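Local coordinates for protein amidohydrolase (Brucella melitensis biovar Abortus, PDB 4F0L) that probably acts as a metal-dependent deaminase of the amidohydrolase family and holds one iron ion in a TIM-barrel metal site, at residues N63-A68 with C275-T280; Y114-E119 with V332-G337; A297-V302 with G310-T315; I326-N331 with G337-Q342; A367-A372 with D413-A418. All coordinates share one frame; numbering follows the deposited sequence. Where two conformers were deposited one is given.

Interaction 1 lies inside the TIM barrel. Interactions 2, 3 and 4 join barrel strands or their loops to the helices and loops around them, and interaction 5 pairs two helices about 17 Å from the chain centre. Interactions 1 and 3 use neighbouring strands, 274-276 and 296-299. Helix 336-351 begins in interaction 2 and continues in interaction 4, and the two share Gly337. Interactions 1 and 4 both bind the iron; interaction 1 adds a CH-pi contact over a ligand ring, interaction 4 water bridging to a glutamate. Interactions 3 and 5 are buried apolar packing. Interaction 2 is only partly buried, and its carboxylate merely packs on an isoleucine.

Interaction 1 (N63-A68 with C275-T280); sequences NLHSHA and CLIHAT. With FE (Fe (III) ion), chain E.
This contact belongs to the iron site of the amidohydrolase TIM barrel. His65 and His67 form the His-X-His motif at the end of barrel strand 56-66, and His65 meets Ile277, where the chain turns a corner at strand 274-276, across the barrel interior. The CG2 methyl of Ile277 sits over one face of the His65 imidazole. It lies 3.5 Å from the ring centroid and only 5° off the normal, a CH-pi contact. Ile277 CD1 lies by the ND1 side of the ring and comes within 3.6 Å of His65 ND1. CG of His65 is anti to the backbone N (chi1 -172°), which turns the ring toward Ile277 and the metal together. Phe128 meets the His65 ring edge-to-face. His65 is therefore packed by apolar groups while its NE2 coordinates iron. The same Ile277 methyl also touches one face of His278, toward the rim of that ring. One residue back along the strand, Leu64 CD2 packs on Cys275 SG at 3.9 Å. His241 and Asp329 complete the protein ligands, and two waters fill the remaining positions found around the ion. His65 NE2 and His67 NE2 each bind the iron at 2.2 Å.

Interaction 2 (Y114-E119 with V332-G337); sequences YVDMLE and VLIGIG
The flat group here is the carboxylate of Asp116, and Ile334 lies over one of its faces. Ile334 CG1 sits above the carboxylate carbon, 4.1 Å from Asp116 CG. Ile334 CB lies over Asp116 OD1 on the same face, 3.9 Å away. The other oxygen, OD2, is hydrogen-bonded to the hydroxyl of Tyr71. Asp116 and Met117 are on helix 103-119, which packs on the barrel after its first strand. Ile334 is in the loop that leads from the metal ligand Asp329 to helix 336-351, and Gly335 is the N-cap of that helix. The second branch of Ile334 takes Met117. Its CG2 is anti to the backbone N and points at the helix, where it reaches Met117 CA at 3.8 Å and Met117 CG at 4.0 Å. Beyond CG the Met117 chain is extended at both chi2 (-178°) and chi3 (171°). Together they run its methyl CE on to Asn63, Ser66 and Asn331, residues close to the metal site. Leu333 next to Ile334 packs on Phe417 of the second subunit. The contact is dispersive in kind. Ile334 offers only hydrocarbon to Asp116, and the polar end of that residue looks to Tyr71. The attraction between the two segments thus comes from van der Waals packing of one isoleucine against a helix turn.

Interaction 3 (A297-V302 with G310-T315); sequences AGLCPV and GTFNAT
Phe312 and Leu299 bury the most surface here, and Ala297 adds a smaller share. Leu299 and Ala297 stand on barrel strand 296-299, two residues apart, and both present their side chains to Phe312. Phe312 lies in the loop between helix 301-306 and helix 314-319, part of the connection that runs from this strand to strand 323-326. Leu299 CD2 is the main point of contact. It sits over the centre of one face of the Phe312 ring, 3.5 Å from the centroid and 11° off the normal, which makes a CH-pi contact. The other methyl, Leu299 CD1, lies on the same side of the ring but just beyond its rim, 3.8 Å from Phe312 CD2. The two side chains cross at about a right angle. CG of Phe312 is anti to its backbone N (chi1 -175°), and this extends the ring from the loop toward the strand. At the far end of the ring, Ala297 CB touches Phe312 CZ at 3.7 Å from an oblique direction. Around them, Phe324 of the next strand touches both Ala297 and Leu299, and Phe317 meets the Phe312 ring edge-to-face. Asn313, right after the phenylalanine, is the centre of an inverse gamma turn and the N-cap of helix 314-319. The contact across the segments is wholly apolar and buried. It ties the loop to the strand by shape and dispersion, with an aliphatic methyl set against the pi face of the ring.

Interaction 4 (I326-N331 with G337-Q342); sequences IGSDSN and GDELRQ. With FE (Fe (III) ion), chain E.
Two torsions of Glu339 set up its contact with Ile326 at the end of strand 323-326 and with Gly327 and Ser328 of the loop that follows. CG leaves anti to the carbonyl carbon (chi1 -62°), and the chain then bends at chi2 (-73°), which carries the carboxylate to the loop. Ile326 has CG1 between its backbone N and carbonyl carbon (chi1 52°), and its CD1 lies 3.9 Å from Glu339 CB. Its other branch, CG2, packs on Leu340 CD2 at 4.0 Å, the two chains crossing at about a right angle. The Glu339 carboxylate meets the loop mainly through water. Water 4 accepts from Ser328 OG and donates to Glu339 OE2 at 2.8 Å. Water 3 lies 2.6 Å from Glu339 OE2 and 3.0 Å from Gly327 O, but it has too few protons for all its neighbours, and which of them it serves is not settled. The second oxygen, OE1, accepts a hydrogen bond from Val302 N at the start of helix 301-306. The loop carries Asp329, whose OD1 binds the iron at 2.4 Å. Ser328 N is in turn bonded to Asn63 OD1, which fixes the loop beside the first strand. Helix 336-351 is thus joined to the residues just before Asp329 by the packing of Ile326 on Glu339 CB and Leu340, and by a buried carboxylate that water 4, and possibly water 3, bridges to the loop.

Interaction 5 (A367-A372 with D413-A418); sequences ALFDGA and DGWIFA
Helix 364-379 and helix 408-417 run past each other with their nearest CA atoms, those of Phe369 and Ile416, 9.0 Å apart. The gap is spanned by Phe369 and Trp415. Phe369 CE1 touches Trp415 CZ3 at 3.6 Å, and Trp415 CH2 is 3.9 Å from the same carbon. The phenylalanine carbon comes to the edge of the indole, near its plane. The planes of the two rings stand at 54°, with the Phe369 centroid 5.8 Å from that of the six-membered ring of Trp415. The pair is therefore oblique. In both residues CG is anti to the backbone N (chi1 -177° in Phe369 and -179° in Trp415), a position that sends each ring out from its helix toward the other. Within the second helix, Ile416 CG2 covers one face of the Phe417 ring. Asp413 bonds Ser363 OG and Gly365 N, at the start of helix 364-379. The pair is flanked by other elements of the fold. Phe369 packs on Val58 and Met61 of strand 56-66 and on Leu20 of strand 19-21. Trp415 packs on Ile336, and Ile416 on Leu340, both of helix 336-351. Leu368 also lies against that helix and reaches Phe324 of strand 323-326.

Interaction 1 (N63-A68 with C275-T280)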
# COMPACT_ATOMS: atom_id res chain seq x y z
N ASN B 63 15.22 -4.31 8.73
CA ASN B 63 14.58 -4.95 7.60
C ASN B 63 15.09 -6.37 7.63
O ASN B 63 16.14 -6.66 7.13
CB ASN B 63 14.94 -4.22 6.30
CG ASN B 63 14.03 -4.61 5.14
OD1 ASN B 63 13.82 -5.80 4.87
ND2 ASN B 63 13.47 -3.62 4.49
N LEU B 64 14.36 -7.26 8.29
CA LEU B 64 15.01 -8.50 8.74
C LEU B 64 15.16 -9.61 7.69
O LEU B 64 15.66 -10.66 8.02
CB LEU B 64 14.33 -9.02 10.02
CG LEU B 64 12.83 -9.28 10.06
CD1 LEU B 64 12.36 -9.99 8.81
CD2 LEU B 64 12.54 -10.09 11.31
N HIS B 65 14.78 -9.36 6.43
CA HIS B 65 14.84 -10.41 5.38
C HIS B 65 14.78 -9.77 4.04
O HIS B 65 13.78 -9.13 3.68
CB HIS B 65 13.67 -11.37 5.52
CG HIS B 65 13.73 -12.57 4.63
ND1 HIS B 65 14.55 -13.62 4.88
CD2 HIS B 65 13.01 -12.90 3.49
CE1 HIS B 65 14.39 -14.55 3.92
NE2 HIS B 65 13.43 -14.13 3.09
N SER B 66 15.87 -9.92 3.31
CA SER B 66 16.11 -9.32 2.01
C SER B 66 16.90 -10.28 1.12
O SER B 66 17.81 -10.95 1.57
CB SER B 66 16.88 -8.02 2.18
OG SER B 66 17.47 -7.58 0.98
N HIS B 67 16.50 -10.35 -0.15
CA HIS B 67 17.34 -10.88 -1.21
C HIS B 67 17.65 -9.77 -2.14
O HIS B 67 16.84 -9.45 -3.03
CB HIS B 67 16.63 -12.00 -1.96
CG HIS B 67 15.91 -12.95 -1.06
ND1 HIS B 67 16.54 -13.66 -0.12
CD2 HIS B 67 14.57 -13.27 -0.96
CE1 HIS B 67 15.63 -14.42 0.54
NE2 HIS B 67 14.44 -14.17 0.02
N ALA B 68 18.84 -9.20 -2.00
CA ALA B 68 19.16 -7.92 -2.62
C ALA B 68 18.98 -7.96 -4.14
O ALA B 68 18.45 -7.02 -4.71
CB ALA B 68 20.55 -7.45 -2.26
N CYS B 275 14.95 -17.09 13.64
CA CYS B 275 13.94 -16.29 12.98
C CYS B 275 13.32 -17.14 11.84
O CYS B 275 14.03 -17.60 10.93
CB CYS B 275 14.50 -15.00 12.41
SG CYS B 275 13.24 -13.96 11.62
N LEU B 276 12.03 -17.41 11.96
CA LEU B 276 11.37 -18.28 10.98
C LEU B 276 10.69 -17.35 10.04
O LEU B 276 9.78 -16.63 10.44
CB LEU B 276 10.36 -19.22 11.64
CG LEU B 276 10.83 -20.06 12.83
CD1 LEU B 276 9.77 -21.12 13.19
CD2 LEU B 276 12.20 -20.65 12.58
N ILE B 277 11.14 -17.36 8.80
CA ILE B 277 10.65 -16.43 7.78
C ILE B 277 9.29 -16.91 7.23
O ILE B 277 9.11 -18.09 6.88
CB ILE B 277 11.67 -16.25 6.64
CG1 ILE B 277 13.06 -15.94 7.22
CG2 ILE B 277 11.24 -15.11 5.70
CD1 ILE B 277 13.12 -14.63 7.99
N HIS B 278 8.34 -15.98 7.15
CA HIS B 278 6.94 -16.26 6.78
C HIS B 278 6.14 -16.94 7.86
O HIS B 278 5.28 -16.29 8.50
CB HIS B 278 6.82 -16.97 5.41
CG HIS B 278 7.59 -16.30 4.32
ND1 HIS B 278 7.37 -15.02 3.97
CD2 HIS B 278 8.64 -16.75 3.51
CE1 HIS B 278 8.22 -14.66 2.99
NE2 HIS B 278 9.02 -15.73 2.72
N ALA B 279 6.40 -18.24 8.08
CA ALA B 279 5.63 -19.01 9.05
C ALA B 279 4.15 -18.75 8.81
O ALA B 279 3.38 -18.61 9.76
CB ALA B 279 6.00 -18.61 10.47
N THR B 280 3.75 -18.71 7.53
CA THR B 280 2.42 -18.24 7.14
C THR B 280 1.31 -19.25 7.42
O THR B 280 0.20 -18.84 7.78
CB THR B 280 2.40 -17.88 5.66
OG1 THR B 280 3.52 -17.01 5.39
CG2 THR B 280 1.05 -17.24 5.24
FE FE E . 12.69 -14.81 1.16
O HOH W 1 10.56 -15.26 1.06
O HOH W 2 12.24 -15.60 -0.93

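Interaction 2 (Y114-E119 with V332-G337)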
# COMPACT_ATOMS: atom_id res chain seq x y z
N TYR B 114 19.80 -0.70 -0.65
CA TYR B 114 20.04 -0.27 0.72
C TYR B 114 19.81 1.23 0.87
O TYR B 114 19.35 1.69 1.91
CB TYR B 114 21.44 -0.73 1.22
CG TYR B 114 21.64 -2.25 1.24
CD1 TYR B 114 20.57 -3.14 1.35
CD2 TYR B 114 22.91 -2.80 1.15
CE1 TYR B 114 20.75 -4.51 1.34
CE2 TYR B 114 23.10 -4.15 1.17
CZ TYR B 114 22.03 -5.01 1.26
OH TYR B 114 22.20 -6.37 1.26
N VAL B 115 20.10 2.01 -0.18
CA VAL B 115 19.73 3.42 -0.18
C VAL B 115 18.20 3.59 -0.06
O VAL B 115 17.69 4.41 0.73
CB VAL B 115 20.28 4.15 -1.41
CG1 VAL B 115 19.50 5.45 -1.67
CG2 VAL B 115 21.79 4.38 -1.26
N ASP B 116 17.46 2.85 -0.87
CA ASP B 116 16.00 2.87 -0.82
C ASP B 116 15.49 2.48 0.62
O ASP B 116 14.63 3.15 1.21
CB ASP B 116 15.49 1.88 -1.88
CG ASP B 116 14.26 2.34 -2.58
OD1 ASP B 116 13.39 2.87 -1.85
OD2 ASP B 116 14.12 2.10 -3.83
N MET B 117 16.05 1.42 1.18
CA MET B 117 15.69 1.01 2.56
C MET B 117 15.99 2.12 3.56
O MET B 117 15.16 2.44 4.38
CB MET B 117 16.45 -0.25 2.98
CG MET B 117 15.96 -1.53 2.28
SD MET B 117 16.89 -2.95 2.88
CE MET B 117 15.98 -4.33 2.16
N LEU B 118 17.18 2.71 3.48
CA LEU B 118 17.55 3.80 4.40
C LEU B 118 16.58 4.97 4.26
O LEU B 118 16.11 5.49 5.27
CB LEU B 118 19.00 4.27 4.18
CG LEU B 118 20.08 3.39 4.82
CD1 LEU B 118 21.47 3.64 4.26
CD2 LEU B 118 20.10 3.64 6.35
N GLU B 119 16.24 5.34 3.04
CA GLU B 119 15.28 6.41 2.80
C GLU B 119 13.85 6.10 3.34
O GLU B 119 13.10 7.00 3.69
CB GLU B 119 15.24 6.79 1.32
CG GLU B 119 16.51 7.48 0.81
CD GLU B 119 16.37 7.97 -0.64
OE1 GLU B 119 15.30 7.68 -1.26
OE2 GLU B 119 17.31 8.65 -1.16
N VAL B 332 10.22 -5.95 -3.90
CA VAL B 332 9.35 -5.38 -4.96
C VAL B 332 8.92 -3.94 -4.62
O VAL B 332 8.80 -3.06 -5.53
CB VAL B 332 8.11 -6.26 -5.25
CG1 VAL B 332 7.19 -6.45 -4.01
CG2 VAL B 332 7.31 -5.70 -6.42
N LEU B 333 8.72 -3.68 -3.34
CA LEU B 333 8.25 -2.34 -2.90
C LEU B 333 8.73 -2.11 -1.47
O LEU B 333 8.49 -2.95 -0.60
CB LEU B 333 6.69 -2.21 -2.96
CG LEU B 333 6.07 -0.81 -2.58
CD1 LEU B 333 6.75 0.29 -3.32
CD2 LEU B 333 4.61 -0.67 -2.93
N ILE B 334 9.44 -1.01 -1.25
CA ILE B 334 10.19 -0.76 -0.01
C ILE B 334 9.45 0.30 0.85
O ILE B 334 9.31 1.41 0.42
CB ILE B 334 11.63 -0.22 -0.30
CG1 ILE B 334 12.39 -1.12 -1.29
CG2 ILE B 334 12.40 -0.07 1.02
CD1 ILE B 334 12.44 -2.61 -0.93
N GLY B 335 8.98 -0.08 2.04
CA GLY B 335 8.33 0.87 2.93
C GLY B 335 7.89 0.29 4.26
O GLY B 335 7.36 -0.81 4.32
N ILE B 336 8.12 1.03 5.34
CA ILE B 336 7.68 0.56 6.67
C ILE B 336 6.17 0.65 6.71
O ILE B 336 5.52 -0.28 7.16
CB ILE B 336 8.30 1.41 7.81
CG1 ILE B 336 9.82 1.17 7.90
CG2 ILE B 336 7.57 1.15 9.11
CD1 ILE B 336 10.57 2.03 8.91
N GLY B 337 5.61 1.76 6.27
CA GLY B 337 4.15 1.91 6.21
C GLY B 337 3.50 0.83 5.34
O GLY B 337 2.50 0.21 5.71

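Interaction 3 (A297-V302 with G310-T315)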
# COMPACT_ATOMS: atom_id res chain seq x y z
N ALA B 297 9.08 -14.29 14.41
CA ALA B 297 8.39 -14.42 13.12
C ALA B 297 8.94 -13.39 12.15
O ALA B 297 8.80 -12.18 12.40
CB ALA B 297 6.87 -14.25 13.29
N GLY B 298 9.56 -13.83 11.06
CA GLY B 298 10.10 -12.93 10.05
C GLY B 298 9.04 -12.68 9.00
O GLY B 298 8.98 -13.39 8.00
N LEU B 299 8.18 -11.70 9.25
CA LEU B 299 7.04 -11.44 8.38
C LEU B 299 7.43 -10.56 7.19
O LEU B 299 8.14 -9.54 7.35
CB LEU B 299 5.91 -10.78 9.19
CG LEU B 299 5.39 -11.56 10.41
CD1 LEU B 299 4.17 -10.85 11.04
CD2 LEU B 299 5.02 -13.02 10.01
N CYS B 300 6.92 -10.92 6.02
CA CYS B 300 7.18 -10.21 4.79
C CYS B 300 5.86 -9.90 4.11
O CYS B 300 5.55 -10.49 3.07
CB CYS B 300 8.11 -11.04 3.89
SG CYS B 300 9.68 -11.53 4.71
N PRO B 301 5.06 -8.96 4.68
CA PRO B 301 3.68 -8.87 4.26
C PRO B 301 3.45 -8.47 2.79
O PRO B 301 2.58 -9.05 2.12
CB PRO B 301 3.07 -7.84 5.22
CG PRO B 301 3.96 -7.82 6.41
CD PRO B 301 5.33 -8.21 5.94
N VAL B 302 4.21 -7.49 2.30
CA VAL B 302 4.08 -7.08 0.90
C VAL B 302 4.47 -8.17 -0.06
O VAL B 302 3.73 -8.44 -1.00
CB VAL B 302 4.85 -5.79 0.62
CG1 VAL B 302 5.00 -5.50 -0.89
CG2 VAL B 302 4.10 -4.68 1.36
N GLY B 310 -0.49 -16.19 1.61
CA GLY B 310 -1.49 -16.40 2.64
C GLY B 310 -1.37 -15.36 3.72
O GLY B 310 -0.56 -14.43 3.63
N THR B 311 -2.13 -15.58 4.79
CA THR B 311 -2.27 -14.59 5.87
C THR B 311 -1.75 -15.19 7.18
O THR B 311 -2.14 -16.30 7.58
CB THR B 311 -3.74 -14.22 6.01
OG1 THR B 311 -4.22 -13.74 4.77
CG2 THR B 311 -3.92 -13.14 7.08
N PHE B 312 -0.85 -14.47 7.85
CA PHE B 312 -0.23 -14.94 9.11
C PHE B 312 -1.24 -14.97 10.28
O PHE B 312 -2.15 -14.12 10.36
CB PHE B 312 0.93 -13.99 9.47
CG PHE B 312 1.73 -14.40 10.66
CD1 PHE B 312 2.59 -15.50 10.60
CD2 PHE B 312 1.68 -13.65 11.83
CE1 PHE B 312 3.34 -15.86 11.71
CE2 PHE B 312 2.45 -14.00 12.95
CZ PHE B 312 3.26 -15.12 12.89
N ASN B 313 -1.00 -15.89 11.22
CA ASN B 313 -1.84 -16.06 12.42
C ASN B 313 -1.44 -15.04 13.48
O ASN B 313 -1.00 -15.40 14.58
CB ASN B 313 -1.70 -17.45 13.03
CG ASN B 313 -2.27 -18.52 12.15
OD1 ASN B 313 -2.97 -18.22 11.20
ND2 ASN B 313 -1.96 -19.78 12.45
N ALA B 314 -1.62 -13.77 13.14
CA ALA B 314 -1.02 -12.66 13.87
C ALA B 314 -1.57 -12.46 15.31
O ALA B 314 -0.79 -12.24 16.24
CB ALA B 314 -1.15 -11.37 13.04
N THR B 315 -2.88 -12.53 15.49
CA THR B 315 -3.46 -12.31 16.84
C THR B 315 -3.10 -13.45 17.79
O THR B 315 -2.65 -13.21 18.91
CB THR B 315 -4.98 -12.07 16.80
OG1 THR B 315 -5.62 -13.21 16.21
CG2 THR B 315 -5.30 -10.86 15.96

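Interaction 4 (I326-N331 with G337-Q342)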
# COMPACT_ATOMS: atom_id res chain seq x y z
N ILE B 326 9.74 -7.26 10.28
CA ILE B 326 9.36 -7.17 8.89
C ILE B 326 10.56 -7.14 7.97
O ILE B 326 11.62 -6.57 8.31
CB ILE B 326 8.49 -5.92 8.58
CG1 ILE B 326 9.15 -4.64 9.11
CG2 ILE B 326 7.08 -6.13 9.16
CD1 ILE B 326 8.48 -3.35 8.65
N GLY B 327 10.38 -7.77 6.81
CA GLY B 327 11.36 -7.78 5.77
C GLY B 327 10.78 -7.54 4.39
O GLY B 327 9.73 -8.08 4.05
N SER B 328 11.50 -6.77 3.58
CA SER B 328 11.05 -6.46 2.22
C SER B 328 11.18 -7.66 1.26
O SER B 328 10.52 -7.71 0.23
CB SER B 328 11.86 -5.29 1.69
OG SER B 328 11.59 -4.12 2.43
N ASP B 329 12.07 -8.59 1.59
CA ASP B 329 12.09 -9.95 1.00
C ASP B 329 12.39 -9.90 -0.50
O ASP B 329 13.57 -9.86 -0.87
CB ASP B 329 10.80 -10.71 1.35
CG ASP B 329 10.80 -12.19 0.87
OD1 ASP B 329 11.84 -12.68 0.35
OD2 ASP B 329 9.79 -12.88 1.04
N SER B 330 11.36 -9.90 -1.35
CA SER B 330 11.55 -9.83 -2.81
C SER B 330 11.97 -8.44 -3.20
O SER B 330 12.45 -8.20 -4.34
CB SER B 330 10.26 -10.19 -3.59
OG SER B 330 9.26 -9.19 -3.43
N ASN B 331 11.80 -7.51 -2.27
CA ASN B 331 12.21 -6.11 -2.51
C ASN B 331 11.45 -5.46 -3.67
O ASN B 331 11.93 -4.50 -4.33
CB ASN B 331 13.73 -6.01 -2.67
CG ASN B 331 14.46 -6.35 -1.35
OD1 ASN B 331 14.10 -5.85 -0.32
ND2 ASN B 331 15.48 -7.20 -1.39
N GLY B 337 5.61 1.76 6.27
CA GLY B 337 4.15 1.91 6.21
C GLY B 337 3.50 0.83 5.34
O GLY B 337 2.50 0.21 5.71
N ASP B 338 4.11 0.57 4.20
CA ASP B 338 3.60 -0.43 3.30
C ASP B 338 3.50 -1.82 3.93
O ASP B 338 2.48 -2.48 3.79
CB ASP B 338 4.44 -0.46 2.04
CG ASP B 338 4.43 0.87 1.33
OD1 ASP B 338 3.48 1.18 0.61
OD2 ASP B 338 5.36 1.64 1.56
N GLU B 339 4.57 -2.24 4.62
CA GLU B 339 4.58 -3.52 5.25
C GLU B 339 3.61 -3.65 6.43
O GLU B 339 2.85 -4.63 6.55
CB GLU B 339 5.98 -3.91 5.71
CG GLU B 339 6.98 -4.02 4.58
CD GLU B 339 6.82 -5.24 3.68
OE1 GLU B 339 5.96 -6.08 3.96
OE2 GLU B 339 7.57 -5.36 2.67
N LEU B 340 3.64 -2.66 7.32
CA LEU B 340 2.82 -2.72 8.51
C LEU B 340 1.35 -2.60 8.13
O LEU B 340 0.47 -3.31 8.71
CB LEU B 340 3.22 -1.64 9.51
CG LEU B 340 4.61 -1.81 10.12
CD1 LEU B 340 4.89 -0.70 11.14
CD2 LEU B 340 4.77 -3.21 10.74
N ARG B 341 1.04 -1.68 7.22
CA ARG B 341 -0.33 -1.53 6.76
C ARG B 341 -0.83 -2.85 6.18
O ARG B 341 -1.94 -3.30 6.49
CB ARG B 341 -0.39 -0.41 5.74
CG ARG B 341 -1.73 -0.04 5.26
CD ARG B 341 -1.71 1.33 4.57
NE ARG B 341 -0.94 1.31 3.33
CZ ARG B 341 0.22 1.94 3.11
NH1 ARG B 341 0.80 1.81 1.93
NH2 ARG B 341 0.81 2.69 4.02
N GLN B 342 -0.03 -3.46 5.30
CA GLN B 342 -0.42 -4.74 4.69
C GLN B 342 -0.64 -5.85 5.74
O GLN B 342 -1.61 -6.61 5.66
CB GLN B 342 0.58 -5.16 3.62
CG GLN B 342 0.34 -6.54 2.99
CD GLN B 342 -0.99 -6.65 2.28
OE1 GLN B 342 -1.44 -5.68 1.69
NE2 GLN B 342 -1.66 -7.81 2.39
FE FE E . 12.69 -14.81 1.16
O HOH W 3 7.73 -7.83 1.88
O HOH W 4 9.17 -3.18 2.00
O HOH W 1 10.56 -15.26 1.06
O HOH W 2 12.24 -15.60 -0.93

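Interaction 5 (A367-A372 with D413-A418)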
# COMPACT_ATOMS: atom_id res chain seq x y z
N ALA B 367 1.37 -0.26 18.18
CA ALA B 367 1.65 -1.66 18.49
C ALA B 367 2.50 -2.30 17.41
O ALA B 367 3.45 -3.01 17.69
CB ALA B 367 0.34 -2.44 18.66
N LEU B 368 2.17 -2.03 16.15
CA LEU B 368 2.89 -2.66 15.06
C LEU B 368 4.31 -2.12 14.96
O LEU B 368 5.25 -2.88 14.75
CB LEU B 368 2.14 -2.43 13.75
CG LEU B 368 0.92 -3.34 13.62
CD1 LEU B 368 0.29 -3.06 12.27
CD2 LEU B 368 1.25 -4.83 13.77
N PHE B 369 4.45 -0.81 15.10
CA PHE B 369 5.74 -0.19 14.99
C PHE B 369 6.65 -0.65 16.12
O PHE B 369 7.77 -1.08 15.86
CB PHE B 369 5.68 1.33 14.99
CG PHE B 369 7.02 1.96 14.79
CD1 PHE B 369 7.55 2.09 13.53
CD2 PHE B 369 7.78 2.36 15.89
CE1 PHE B 369 8.81 2.67 13.34
CE2 PHE B 369 9.04 2.91 15.71
CZ PHE B 369 9.55 3.08 14.43
N ASP B 370 6.16 -0.60 17.37
CA ASP B 370 6.98 -1.03 18.49
C ASP B 370 7.36 -2.49 18.31
O ASP B 370 8.49 -2.89 18.56
CB ASP B 370 6.22 -0.92 19.83
CG ASP B 370 6.20 0.47 20.40
OD1 ASP B 370 7.01 1.36 20.01
OD2 ASP B 370 5.40 0.65 21.32
N GLY B 371 6.38 -3.31 17.97
CA GLY B 371 6.60 -4.76 17.85
C GLY B 371 7.66 -5.09 16.81
O GLY B 371 8.56 -5.90 17.05
N ALA B 372 7.57 -4.42 15.65
CA ALA B 372 8.45 -4.75 14.55
C ALA B 372 9.87 -4.30 14.80
O ALA B 372 10.83 -4.99 14.38
CB ALA B 372 7.91 -4.17 13.24
N ASP B 413 -0.02 6.57 13.38
CA ASP B 413 -1.20 6.16 12.61
C ASP B 413 -1.32 6.97 11.31
O ASP B 413 -1.70 6.44 10.27
CB ASP B 413 -2.45 6.23 13.47
CG ASP B 413 -2.47 5.14 14.54
OD1 ASP B 413 -1.90 4.08 14.33
OD2 ASP B 413 -3.09 5.34 15.59
N GLY B 414 -0.90 8.23 11.35
CA GLY B 414 -0.95 9.09 10.17
C GLY B 414 0.06 8.67 9.14
O GLY B 414 -0.20 8.60 7.94
N TRP B 415 1.21 8.30 9.64
CA TRP B 415 2.29 7.81 8.83
C TRP B 415 1.93 6.52 8.18
O TRP B 415 2.09 6.37 6.97
CB TRP B 415 3.50 7.58 9.73
CG TRP B 415 4.74 7.08 9.06
CD1 TRP B 415 5.13 7.23 7.72
CD2 TRP B 415 5.83 6.37 9.69
NE1 TRP B 415 6.35 6.66 7.51
CE2 TRP B 415 6.83 6.14 8.66
CE3 TRP B 415 6.07 5.88 10.98
CZ2 TRP B 415 8.02 5.47 8.92
CZ3 TRP B 415 7.26 5.20 11.23
CH2 TRP B 415 8.21 5.00 10.22
N ILE B 416 1.46 5.57 8.96
CA ILE B 416 1.31 4.20 8.47
C ILE B 416 0.02 3.99 7.68
O ILE B 416 0.03 3.25 6.71
CB ILE B 416 1.35 3.20 9.64
CG1 ILE B 416 2.76 3.15 10.22
CG2 ILE B 416 0.88 1.80 9.20
CD1 ILE B 416 2.84 2.55 11.62
N PHE B 417 -1.07 4.64 8.07
CA PHE B 417 -2.37 4.38 7.45
C PHE B 417 -2.89 5.43 6.51
O PHE B 417 -3.67 5.14 5.65
CB PHE B 417 -3.42 4.08 8.53
CG PHE B 417 -3.14 2.82 9.29
CD1 PHE B 417 -3.35 1.58 8.71
CD2 PHE B 417 -2.58 2.86 10.57
CE1 PHE B 417 -3.08 0.40 9.40
CE2 PHE B 417 -2.29 1.69 11.25
CZ PHE B 417 -2.54 0.46 10.68
N ALA B 418 -2.49 6.68 6.72
CA ALA B 418 -3.10 7.80 6.00
C ALA B 418 -2.13 8.52 5.10
O ALA B 418 -2.55 9.44 4.43
CB ALA B 418 -3.74 8.78 6.97